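Local coordinates for Ras GTPase-activating-like protein IQGAP3 (Homo sapiens, PDB 3ISU) that is a calmodulin-binding scaffold of the IQGAP family, represented here by its RGC domain, and probably takes part in small-GTPase signalling, at residues Phe79-Gln84 and Met97-Lys102. Residues are numbered along the deposited sequence; the frame is centred on the assembly and turned at random.
Sequences FQLHYQ and MKLFNK
Phe79 and Leu81 of strand 79-82 meet Met97 and Leu99 of strand 97-99 and Phe100, in the turn just after it; the strand axes run nearly antiparallel at 156° but stay 10.4 Å apart, too far for backbone pairing, so apolar side chains alone bridge them. Phe79 carries the largest share. Its CG sits between the backbone N and the carbonyl carbon (chi1 75°), which sends the ring toward the other strand. There the flat ring can offer its edge to one face of Phe100 in a T-shaped stack, centroids 4.8 Å apart and planes at 83°, setting ring hydrogens against a pi cloud. Phe79 CZ also reaches Leu99 CD2 at 3.5 Å, the two side chains crossing at about a right angle. With an alanine at Phe79, the Phe100 face would probably lose its aromatic partner and a gap would open beside Leu99 CD2. Further along, one methyl of Leu81, CD2, touches both Met97 SD at 3.7 Å and Leu99 CD2 at 4.2 Å; leucine methyls fill this buried side without needing a polar partner. Methionine's long, unbranched chain sets SD there while also touching Leu86 and Leu89 of helix 83-91. This is partly buried apolar packing between two antiparallel sheets of the IQGAP3 RGC domain, joining edge strand 74-82 of the four-stranded sheet to edge strand 96-99 of the three-stranded one.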
ATOM      1  N   PHE A  79       5.017  -0.487   8.575  1.00 35.27           N
ATOM      2  CA  PHE A  79       3.836  -0.936   9.311  1.00 36.68           C
ATOM      3  C   PHE A  79       3.172  -2.131   8.594  1.00 35.96           C
ATOM      4  O   PHE A  79       3.582  -2.524   7.504  1.00 35.52           O
ATOM      5  CB  PHE A  79       2.853   0.190   9.461  1.00 37.36           C
ATOM      6  CG  PHE A  79       2.136   0.468   8.227  1.00 39.97           C
ATOM      7  CD1 PHE A  79       0.876  -0.075   8.020  1.00 42.59           C
ATOM      8  CD2 PHE A  79       2.710   1.222   7.251  1.00 41.22           C
ATOM      9  CE1 PHE A  79       0.219   0.144   6.872  1.00 44.10           C
ATOM     10  CE2 PHE A  79       2.040   1.460   6.092  1.00 44.95           C
ATOM     11  CZ  PHE A  79       0.799   0.922   5.896  1.00 45.24           C
ATOM     12  N   GLN A  80       2.137  -2.647   9.233  1.00 35.04           N
ATOM     13  CA  GLN A  80       1.612  -3.965   8.931  1.00 35.16           C
ATOM     14  C   GLN A  80       0.177  -3.833   8.470  1.00 33.53           C
ATOM     15  O   GLN A  80      -0.625  -3.152   9.142  1.00 34.27           O
ATOM     16  CB  GLN A  80       1.720  -4.846  10.161  1.00 36.04           C
ATOM     17  CG  GLN A  80       3.123  -4.999  10.777  1.00 39.64           C
ATOM     18  CD  GLN A  80       4.206  -5.510   9.827  1.00 45.07           C
ATOM     19  OE1 GLN A  80       4.005  -6.472   9.065  1.00 48.21           O
ATOM     20  NE2 GLN A  80       5.386  -4.877   9.890  1.00 46.25           N
ATOM     21  N   LEU A  81      -0.111  -4.367   7.272  1.00 30.45           N
ATOM     22  CA  LEU A  81      -1.464  -4.416   6.712  1.00 29.93           C
ATOM     23  C   LEU A  81      -1.944  -5.854   6.962  1.00 28.42           C
ATOM     24  O   LEU A  81      -1.200  -6.794   6.722  1.00 27.64           O
ATOM     25  CB  LEU A  81      -1.476  -4.181   5.192  1.00 30.26           C
ATOM     26  CG  LEU A  81      -1.571  -2.846   4.452  1.00 35.18           C
ATOM     27  CD1 LEU A  81      -1.531  -3.139   2.976  1.00 34.34           C
ATOM     28  CD2 LEU A  81      -2.894  -2.142   4.797  1.00 37.04           C
ATOM     29  N   HIS A  82      -3.174  -6.000   7.435  1.00 27.09           N
ATOM     30  CA  HIS A  82      -3.785  -7.299   7.602  1.00 26.46           C
ATOM     31  C   HIS A  82      -4.958  -7.413   6.638  1.00 24.61           C
ATOM     32  O   HIS A  82      -5.858  -6.564   6.603  1.00 23.97           O
ATOM     33  CB  HIS A  82      -4.226  -7.479   9.043  1.00 27.43           C
ATOM     34  CG  HIS A  82      -3.083  -7.552   9.997  1.00 30.71           C
ATOM     35  ND1 HIS A  82      -2.456  -8.739  10.307  1.00 32.12           N
ATOM     36  CD2 HIS A  82      -2.434  -6.585  10.696  1.00 32.48           C
ATOM     37  CE1 HIS A  82      -1.495  -8.508  11.186  1.00 34.30           C
ATOM     38  NE2 HIS A  82      -1.444  -7.207  11.421  1.00 33.28           N
ATOM     39  N   TYR A  83      -4.935  -8.473   5.850  1.00 22.64           N
ATOM     40  CA  TYR A  83      -5.956  -8.678   4.854  1.00 22.09           C
ATOM     41  C   TYR A  83      -7.344  -8.681   5.514  1.00 21.36           C
ATOM     42  O   TYR A  83      -8.291  -8.092   4.976  1.00 21.27           O
ATOM     43  CB  TYR A  83      -5.679  -9.989   4.163  1.00 22.62           C
ATOM     44  CG  TYR A  83      -6.409 -10.153   2.874  1.00 24.69           C
ATOM     45  CD1 TYR A  83      -5.906  -9.648   1.678  1.00 27.54           C
ATOM     46  CD2 TYR A  83      -7.663 -10.749   2.861  1.00 26.78           C
ATOM     47  CE1 TYR A  83      -6.599  -9.827   0.493  1.00 26.83           C
ATOM     48  CE2 TYR A  83      -8.337 -10.890   1.713  1.00 27.51           C
ATOM     49  CZ  TYR A  83      -7.813 -10.459   0.536  1.00 28.80           C
ATOM     50  OH  TYR A  83      -8.575 -10.663  -0.580  1.00 33.48           O
ATOM     51  N   GLN A  84      -7.457  -9.279   6.703  1.00 21.75           N
ATOM     52  CA  GLN A  84      -8.761  -9.376   7.380  1.00 22.58           C
ATOM     53  C   GLN A  84      -9.304  -8.003   7.790  1.00 22.68           C
ATOM     54  O   GLN A  84     -10.518  -7.747   7.725  1.00 22.68           O
ATOM     55  CB  GLN A  84      -8.700 -10.297   8.582  1.00 21.61           C
ATOM     56  CG  GLN A  84     -10.085 -10.505   9.272  1.00 25.82           C
ATOM     57  CD  GLN A  84     -11.176 -11.149   8.396  1.00 26.36           C
ATOM     58  OE1 GLN A  84     -10.894 -11.978   7.491  1.00 26.88           O
ATOM     59  NE2 GLN A  84     -12.449 -10.749   8.645  1.00 26.81           N
ATOM     60  N   MET A  97      -8.650   3.789   3.189  1.00 28.75           N
ATOM     61  CA  MET A  97      -7.892   3.680   4.404  1.00 29.81           C
ATOM     62  C   MET A  97      -6.674   4.589   4.251  1.00 29.74           C
ATOM     63  O   MET A  97      -6.304   4.895   3.134  1.00 27.88           O
ATOM     64  CB  MET A  97      -7.583   2.230   4.730  1.00 31.21           C
ATOM     65  CG  MET A  97      -6.378   1.515   4.146  1.00 34.90           C
ATOM     66  SD  MET A  97      -5.771   0.124   5.222  1.00 41.54           S
ATOM     67  CE  MET A  97      -4.972   0.996   6.575  1.00 46.47           C
ATOM     68  N   LYS A  98      -6.146   5.069   5.362  1.00 30.03           N
ATOM     69  CA  LYS A  98      -5.036   6.017   5.332  1.00 32.33           C
ATOM     70  C   LYS A  98      -3.783   5.240   5.675  1.00 32.25           C
ATOM     71  O   LYS A  98      -3.783   4.392   6.593  1.00 31.58           O
ATOM     72  CB  LYS A  98      -5.234   7.177   6.312  1.00 33.19           C
ATOM     73  CG  LYS A  98      -6.122   8.288   5.808  1.00 36.90           C
ATOM     74  CD  LYS A  98      -5.989   9.566   6.672  1.00 40.98           C
ATOM     75  N   LEU A  99      -2.742   5.449   4.881  1.00 32.90           N
ATOM     76  CA  LEU A  99      -1.424   4.868   5.168  1.00 34.10           C
ATOM     77  C   LEU A  99      -0.480   6.025   5.446  1.00 34.58           C
ATOM     78  O   LEU A  99      -0.603   7.103   4.841  1.00 35.34           O
ATOM     79  CB  LEU A  99      -0.891   4.061   3.993  1.00 34.18           C
ATOM     80  CG  LEU A  99      -1.712   2.950   3.349  1.00 36.72           C
ATOM     81  CD1 LEU A  99      -0.873   2.285   2.268  1.00 38.53           C
ATOM     82  CD2 LEU A  99      -2.158   1.928   4.362  1.00 38.06           C
ATOM     83  N   PHE A 100       0.441   5.831   6.383  1.00 35.56           N
ATOM     84  CA  PHE A 100       1.398   6.871   6.743  1.00 36.40           C
ATOM     85  C   PHE A 100       0.717   8.219   6.977  1.00 37.24           C
ATOM     86  O   PHE A 100       1.208   9.233   6.507  1.00 38.77           O
ATOM     87  CB  PHE A 100       2.462   6.974   5.626  1.00 35.91           C
ATOM     88  CG  PHE A 100       3.137   5.669   5.314  1.00 36.99           C
ATOM     89  CD1 PHE A 100       4.062   5.126   6.213  1.00 37.59           C
ATOM     90  CD2 PHE A 100       2.807   4.943   4.173  1.00 38.45           C
ATOM     91  CE1 PHE A 100       4.677   3.921   5.943  1.00 36.91           C
ATOM     92  CE2 PHE A 100       3.409   3.699   3.895  1.00 40.41           C
ATOM     93  CZ  PHE A 100       4.356   3.194   4.783  1.00 41.30           C
ATOM     94  N   ASN A 101      -0.446   8.223   7.644  1.00 37.87           N
ATOM     95  CA  ASN A 101      -1.203   9.456   7.985  1.00 37.73           C
ATOM     96  C   ASN A 101      -1.863  10.276   6.841  1.00 37.72           C
ATOM     97  O   ASN A 101      -3.003  10.716   6.959  1.00 39.88           O
ATOM     98  CB  ASN A 101      -0.350  10.390   8.845  1.00 39.04           C
ATOM     99  N   LYS A 102      -1.176  10.471   5.731  1.00 36.27           N
ATOM    100  CA  LYS A 102      -1.700  11.326   4.672  1.00 34.92           C
ATOM    101  C   LYS A 102      -1.943  10.641   3.331  1.00 31.93           C
ATOM    102  O   LYS A 102      -2.461  11.286   2.418  1.00 31.71           O
ATOM    103  CB  LYS A 102      -0.773  12.528   4.496  1.00 35.67           C
ATOM    104  CG  LYS A 102      -0.858  13.553   5.647  1.00 39.70           C
ATOM    105  CD  LYS A 102      -0.036  14.805   5.363  1.00 43.58           C
ATOM    106  CE  LYS A 102      -0.261  15.879   6.426  1.00 44.99           C
ATOM    107  NZ  LYS A 102       0.712  17.003   6.246  1.00 46.98           N
TER